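Local coordinates for Rab GDP-dissociation inhibitor (PDB 2BCG), which inhibits GDP release from, and later GTP binding to, the Rab GTPase SEC4, extracts GDP-bound YPT7 from vacuolar membranes, and is essential to yeast secretion, at residues 319-324 against 330-335; 343-348 against 380-385; 354-357 against 362-365. All coordinates share one frame; numbering follows the deposited sequence. Where two conformers were deposited one is given.

Interaction 1: 319-324 against 330-335; sequences HPVPNT and LQIIIP
V321 and T324 are the two points at which the loop 319-324 meets strand 330-334. At the start of the loop, H319 turns its ring so that ND1 donates to the carbonyl O of P320 at 2.7 Å; the acceptor lies close to the ring plane, whereas the donor sits above the carbonyl plane. V321 follows, its CG1 set opposite the backbone N (chi1 174°) and resting 4.4 Å from CD1 of I332, a light apolar touch. P322 and N323, the latter with positive phi, then turn the chain back on itself. T324 closes this turn: its OG1 donates to O of V321 at 2.8 Å, tilted from the carbonyl plane, and with the hydroxyl so held, chi1 of 64° puts CG2 beside the backbone N and leaves this methyl to face L330. There CG2 meets both branches of the leucine, CD1 at 3.6 Å and CD2 at 4.0 Å, the two side chains crossing at about a right angle. A glycine here would probably release the carbonyl of V321 from its hydroxyl mate and open a gap over the fork of L330. I126 of strand 125-128 touches T324 and I332, while I349 of strand 345-351 touches V321 and L330, so neighbouring strands share this small core. The chemistry is thus divided: no hydrogen bond passes between loop and strand, polar bonding shapes the loop from within, and aliphatic carbons, mostly methyls, make the buried join.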
# COMPACT_ATOMS: atom_id res chain seq x y z
N HIS A 319 12.53 -6.76 20.92
CA HIS A 319 12.12 -8.11 21.33
C HIS A 319 10.64 -8.30 21.02
O HIS A 319 9.90 -7.34 20.85
CB HIS A 319 12.29 -8.23 22.85
CG HIS A 319 11.53 -7.19 23.59
ND1 HIS A 319 10.18 -7.29 23.82
CD2 HIS A 319 11.91 -5.98 24.08
CE1 HIS A 319 9.75 -6.20 24.44
NE2 HIS A 319 10.79 -5.40 24.61
N PRO A 320 10.17 -9.57 20.99
CA PRO A 320 8.72 -9.79 20.77
C PRO A 320 7.82 -9.31 21.87
O PRO A 320 8.25 -9.06 22.99
CB PRO A 320 8.58 -11.31 20.62
CG PRO A 320 9.94 -11.86 20.70
CD PRO A 320 10.93 -10.83 21.11
N VAL A 321 6.54 -9.15 21.55
CA VAL A 321 5.59 -8.73 22.60
C VAL A 321 5.34 -9.90 23.56
O VAL A 321 5.11 -11.03 23.12
CB VAL A 321 4.28 -8.24 21.95
CG1 VAL A 321 3.21 -7.94 22.98
CG2 VAL A 321 4.58 -7.05 21.03
N PRO A 322 5.42 -9.63 24.87
CA PRO A 322 5.13 -10.73 25.83
C PRO A 322 3.75 -11.39 25.61
O PRO A 322 2.78 -10.75 25.18
CB PRO A 322 5.22 -10.05 27.21
CG PRO A 322 6.01 -8.75 26.96
CD PRO A 322 5.79 -8.35 25.53
N ASN A 323 3.67 -12.70 25.93
CA ASN A 323 2.43 -13.47 25.91
C ASN A 323 1.75 -13.52 24.54
O ASN A 323 0.52 -13.49 24.44
CB ASN A 323 1.48 -12.99 27.03
CG ASN A 323 2.06 -13.21 28.40
OD1 ASN A 323 2.25 -12.26 29.23
ND2 ASN A 323 2.41 -14.42 28.64
N THR A 324 2.58 -13.62 23.49
CA THR A 324 2.04 -13.78 22.14
C THR A 324 2.70 -14.94 21.43
O THR A 324 2.65 -15.03 20.20
CB THR A 324 2.24 -12.49 21.30
OG1 THR A 324 3.66 -12.25 21.10
CG2 THR A 324 1.54 -11.28 21.94
N LEU A 330 0.71 -9.21 15.07
CA LEU A 330 -0.57 -9.46 15.72
C LEU A 330 -1.34 -8.17 15.89
O LEU A 330 -0.77 -7.06 15.79
CB LEU A 330 -0.41 -10.14 17.09
CG LEU A 330 0.34 -9.33 18.15
CD1 LEU A 330 -0.33 -9.39 19.55
CD2 LEU A 330 1.84 -9.69 18.27
N GLN A 331 -2.62 -8.32 16.18
CA GLN A 331 -3.44 -7.27 16.71
C GLN A 331 -3.71 -7.52 18.19
O GLN A 331 -3.96 -8.67 18.57
CB GLN A 331 -4.80 -7.26 15.98
CG GLN A 331 -5.92 -6.53 16.74
CD GLN A 331 -7.13 -6.34 15.88
OE1 GLN A 331 -7.35 -5.26 15.31
NE2 GLN A 331 -7.93 -7.39 15.76
N ILE A 332 -3.66 -6.47 19.00
CA ILE A 332 -4.27 -6.57 20.33
C ILE A 332 -5.50 -5.66 20.36
O ILE A 332 -5.42 -4.51 19.91
CB ILE A 332 -3.30 -6.15 21.47
CG1 ILE A 332 -2.03 -7.02 21.46
CG2 ILE A 332 -4.00 -6.26 22.83
CD1 ILE A 332 -0.95 -6.51 22.45
N ILE A 333 -6.59 -6.18 20.95
CA ILE A 333 -7.81 -5.39 21.15
C ILE A 333 -8.01 -5.23 22.65
O ILE A 333 -8.10 -6.25 23.35
CB ILE A 333 -9.07 -6.10 20.58
CG1 ILE A 333 -8.93 -6.35 19.08
CG2 ILE A 333 -10.33 -5.27 20.84
CD1 ILE A 333 -9.94 -7.32 18.52
N ILE A 334 -8.09 -3.98 23.13
CA ILE A 334 -8.43 -3.76 24.54
C ILE A 334 -9.86 -3.21 24.55
O ILE A 334 -10.05 -2.03 24.27
CB ILE A 334 -7.43 -2.80 25.24
CG1 ILE A 334 -5.98 -3.26 25.03
CG2 ILE A 334 -7.73 -2.68 26.75
CD1 ILE A 334 -4.94 -2.38 25.73
N PRO A 335 -10.87 -4.09 24.81
CA PRO A 335 -12.27 -3.62 24.82
C PRO A 335 -12.48 -2.57 25.88
O PRO A 335 -11.90 -2.63 26.97
CB PRO A 335 -13.07 -4.89 25.17
CG PRO A 335 -12.20 -6.00 24.70
CD PRO A 335 -10.80 -5.53 25.09

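Interaction 2: 343-348 against 380-385; sequences SDIYVA and EPAFKL
I345 and V347 reach A382 through different rotations of their branched side chains. In I345, chi1 of -58° swings CG1 next to the backbone N and sends the CG2 methyl to the far side from that nitrogen; in V347, chi1 of -164° does the reverse, placing CG2 beside the N. Both CG2 methyls consequently meet one carbon, CB of A382, which lies 4.1 Å from CG2 of I345 and 4.2 Å from CG2 of V347. The alanine methyl is therefore received by two residues spaced two apart on one face of strand 345-351, while Y346 between them points away. Consistent with the small side chain, the CA atoms of V347 and A382 are 7.4 Å apart. No hydrogen bond crosses the contact; the helical turn is closed within itself by K384 N to E380 O at 2.9 Å and by L385 N to A382 O. On another side of the helix F383 packs on A313 and C315 of strand 303-317 and forms a cation-pi pair with K392, extending the hold across the sheet. I345 also lies against I366 and T368 of the adjoining strand 362-369. This is a helix-on-sheet packing: the short helix 380-383 lies on part of one face of the mixed sheet of Rab GDI, over residues i and i+2 of strand 345-351.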
# COMPACT_ATOMS: atom_id res chain seq x y z
N SER A 343 -14.03 3.90 24.29
CA SER A 343 -13.57 3.31 23.03
C SER A 343 -12.44 2.34 23.29
O SER A 343 -11.65 2.47 24.22
CB SER A 343 -13.19 4.34 21.97
OG SER A 343 -11.96 4.93 22.26
N ASP A 344 -12.36 1.38 22.40
CA ASP A 344 -11.30 0.38 22.47
C ASP A 344 -9.91 1.01 22.20
O ASP A 344 -9.78 2.03 21.53
CB ASP A 344 -11.56 -0.73 21.46
CG ASP A 344 -12.80 -1.54 21.78
OD1 ASP A 344 -13.08 -2.50 21.03
OD2 ASP A 344 -13.50 -1.23 22.77
N ILE A 345 -8.89 0.36 22.73
CA ILE A 345 -7.49 0.67 22.33
C ILE A 345 -7.00 -0.49 21.51
O ILE A 345 -7.27 -1.66 21.84
CB ILE A 345 -6.57 0.83 23.57
CG1 ILE A 345 -7.12 1.94 24.50
CG2 ILE A 345 -5.12 1.11 23.12
CD1 ILE A 345 -6.29 2.19 25.71
N TYR A 346 -6.35 -0.17 20.39
CA TYR A 346 -5.75 -1.18 19.52
C TYR A 346 -4.23 -1.13 19.60
O TYR A 346 -3.62 -0.09 19.81
CB TYR A 346 -6.15 -0.97 18.05
CG TYR A 346 -7.62 -1.22 17.76
CD1 TYR A 346 -8.40 -0.20 17.24
CD2 TYR A 346 -8.22 -2.49 17.96
CE1 TYR A 346 -9.76 -0.39 16.98
CE2 TYR A 346 -9.57 -2.69 17.68
CZ TYR A 346 -10.32 -1.65 17.18
OH TYR A 346 -11.64 -1.82 16.86
N VAL A 347 -3.63 -2.29 19.37
CA VAL A 347 -2.20 -2.32 19.08
C VAL A 347 -2.03 -3.13 17.80
O VAL A 347 -2.67 -4.18 17.60
CB VAL A 347 -1.35 -2.92 20.22
CG1 VAL A 347 0.13 -2.57 20.02
CG2 VAL A 347 -1.81 -2.39 21.61
N ALA A 348 -1.16 -2.64 16.92
CA ALA A 348 -0.83 -3.31 15.67
C ALA A 348 0.65 -3.56 15.72
O ALA A 348 1.45 -2.62 15.85
CB ALA A 348 -1.16 -2.43 14.46
N GLU A 380 -1.21 4.04 28.73
CA GLU A 380 -0.38 3.27 29.68
C GLU A 380 -0.70 1.74 29.73
O GLU A 380 0.23 0.94 29.71
CB GLU A 380 -0.34 3.93 31.07
CG GLU A 380 0.72 3.34 32.05
CD GLU A 380 2.19 3.39 31.56
OE1 GLU A 380 2.54 4.11 30.59
OE2 GLU A 380 3.02 2.70 32.19
N PRO A 381 -2.00 1.34 29.82
CA PRO A 381 -2.30 -0.11 29.87
C PRO A 381 -1.79 -0.85 28.63
O PRO A 381 -1.44 -2.03 28.72
CB PRO A 381 -3.83 -0.16 29.94
CG PRO A 381 -4.25 1.17 30.45
CD PRO A 381 -3.23 2.16 29.98
N ALA A 382 -1.77 -0.17 27.50
CA ALA A 382 -1.20 -0.76 26.28
C ALA A 382 0.33 -0.75 26.29
O ALA A 382 0.95 -1.74 25.95
CB ALA A 382 -1.73 -0.04 25.07
N PHE A 383 0.95 0.36 26.70
CA PHE A 383 2.42 0.37 26.80
C PHE A 383 2.87 -0.76 27.72
O PHE A 383 3.88 -1.41 27.43
CB PHE A 383 2.93 1.66 27.41
CG PHE A 383 2.88 2.85 26.50
CD1 PHE A 383 3.25 2.80 25.17
CD2 PHE A 383 2.49 4.08 27.04
CE1 PHE A 383 3.18 3.96 24.36
CE2 PHE A 383 2.42 5.22 26.24
CZ PHE A 383 2.75 5.16 24.90
N LYS A 384 2.12 -1.01 28.80
CA LYS A 384 2.51 -2.05 29.78
C LYS A 384 2.54 -3.46 29.17
O LYS A 384 3.23 -4.35 29.69
CB LYS A 384 1.55 -2.05 30.95
CG LYS A 384 1.91 -1.07 32.03
CD LYS A 384 0.76 -1.01 33.03
CE LYS A 384 1.23 -0.61 34.41
NZ LYS A 384 0.19 0.22 35.09
N LEU A 385 1.78 -3.68 28.09
CA LEU A 385 1.72 -5.01 27.47
C LEU A 385 2.96 -5.27 26.63
O LEU A 385 3.19 -6.39 26.21
CB LEU A 385 0.50 -5.13 26.57
CG LEU A 385 -0.86 -5.05 27.26
CD1 LEU A 385 -2.00 -4.98 26.25
CD2 LEU A 385 -1.04 -6.28 28.17

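Interaction 3: 354-357 against 362-365; sequences HNVC and YLAI
V356 and C357 lie where the loop 354-357 swings back alongside the start of strand 362-369 without pairing to it: the loop bends at N355, whose phi is positive (59°), the CA atoms of C357 and Y362 come within 7.0 Å, and no hydrogen bond links the two backbones. The side-chain contact centres on L363. Its CD1 lies over V356 with the methyl CG2 and the carbonyl O both 3.7 Å away, and also passes near CB, so one leucine branch covers both side chain and peptide of the valine. The two side chains cross obliquely. V356 presents this methyl because CG1 sits beside the backbone N (chi1 -68°), which turns CG2 into the position flanked by both N and carbonyl carbon. The setting is the connection of a beta-hairpin: strands 345-351 and 362-369 are antiparallel neighbours in the mixed sheet, L363 is bonded through its backbone to V350, and the residues between them form an irregular loop folded onto the beginning of the second strand. C357 follows the valine with CB 4.3 Å from CG of L363, a looser apolar touch than that of V356. Its SG stands 4.1 Å from N of Y362, a loose approach and not a hydrogen bond. Outside the hairpin, N83 bonds to the carbonyl O of N355 through its side chain and pairs by backbone with V356, while W82 touches C357 and V84 lies against L363.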
# COMPACT_ATOMS: atom_id res chain seq x y z
N HIS A 354 7.94 -8.56 7.88
CA HIS A 354 7.18 -7.79 6.90
C HIS A 354 8.05 -6.69 6.29
O HIS A 354 7.52 -5.84 5.58
CB HIS A 354 5.80 -7.29 7.49
CG HIS A 354 4.69 -8.34 7.59
ND1 HIS A 354 4.43 -9.05 8.75
CD2 HIS A 354 3.73 -8.71 6.72
CE1 HIS A 354 3.38 -9.83 8.57
NE2 HIS A 354 2.93 -9.64 7.34
N ASN A 355 9.38 -6.73 6.50
CA ASN A 355 10.32 -5.76 5.90
C ASN A 355 10.03 -4.31 6.27
O ASN A 355 10.14 -3.40 5.43
CB ASN A 355 10.40 -5.94 4.36
CG ASN A 355 10.97 -7.30 3.95
OD1 ASN A 355 10.85 -7.71 2.77
ND2 ASN A 355 11.58 -8.00 4.89
N VAL A 356 9.61 -4.10 7.52
CA VAL A 356 9.31 -2.75 7.96
C VAL A 356 10.29 -2.20 8.97
O VAL A 356 10.24 -1.04 9.29
CB VAL A 356 7.87 -2.66 8.53
CG1 VAL A 356 6.86 -2.85 7.39
CG2 VAL A 356 7.68 -3.69 9.66
N CYS A 357 11.20 -3.04 9.48
CA CYS A 357 12.24 -2.60 10.41
C CYS A 357 13.43 -3.53 10.26
O CYS A 357 13.31 -4.61 9.68
CB CYS A 357 11.72 -2.56 11.87
SG CYS A 357 11.05 -4.11 12.46
N TYR A 362 10.75 -4.85 16.51
CA TYR A 362 9.30 -4.94 16.31
C TYR A 362 8.79 -3.53 16.33
O TYR A 362 9.32 -2.70 17.06
CB TYR A 362 8.63 -5.79 17.41
CG TYR A 362 8.99 -7.26 17.33
CD1 TYR A 362 10.29 -7.71 17.64
CD2 TYR A 362 8.04 -8.21 16.94
CE1 TYR A 362 10.62 -9.06 17.55
CE2 TYR A 362 8.37 -9.56 16.86
CZ TYR A 362 9.67 -9.96 17.16
OH TYR A 362 10.01 -11.28 17.11
N LEU A 363 7.75 -3.30 15.54
CA LEU A 363 7.02 -2.04 15.58
C LEU A 363 5.68 -2.35 16.24
O LEU A 363 4.97 -3.28 15.86
CB LEU A 363 6.77 -1.50 14.17
CG LEU A 363 8.01 -1.05 13.38
CD1 LEU A 363 7.66 -0.73 11.94
CD2 LEU A 363 8.61 0.17 14.06
N ALA A 364 5.32 -1.56 17.23
CA ALA A 364 4.04 -1.73 17.91
C ALA A 364 3.39 -0.37 17.91
O ALA A 364 3.90 0.58 18.54
CB ALA A 364 4.25 -2.21 19.33
N ILE A 365 2.32 -0.25 17.14
CA ILE A 365 1.66 1.03 17.04
C ILE A 365 0.34 0.97 17.81
O ILE A 365 -0.53 0.16 17.53
CB ILE A 365 1.39 1.43 15.60
CG1 ILE A 365 2.70 1.38 14.78
CG2 ILE A 365 0.78 2.82 15.58
CD1 ILE A 365 2.54 1.88 13.32

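All three contacts are buried and mainly apolar, interaction 3 the least completely, since Y362 is partly exposed; no hydrogen bond crosses any, and all attach to the same mixed sheet. Interactions 1 and 3 each set an irregular loop against the strand that follows it; interaction 2 instead lays a helix on a strand. Strands 330-334 and 345-351 join interactions 1 and 2 by backbone bonds, as I334 N to I345 O, and P322 packs on L385. Interaction 3 hangs from the next strand: A364 shares the face of V347, so L363 looks to the other side of the sheet. Its contact also uses a carbonyl and a sulfur; the first two rest on aliphatic carbons, chiefly methyls.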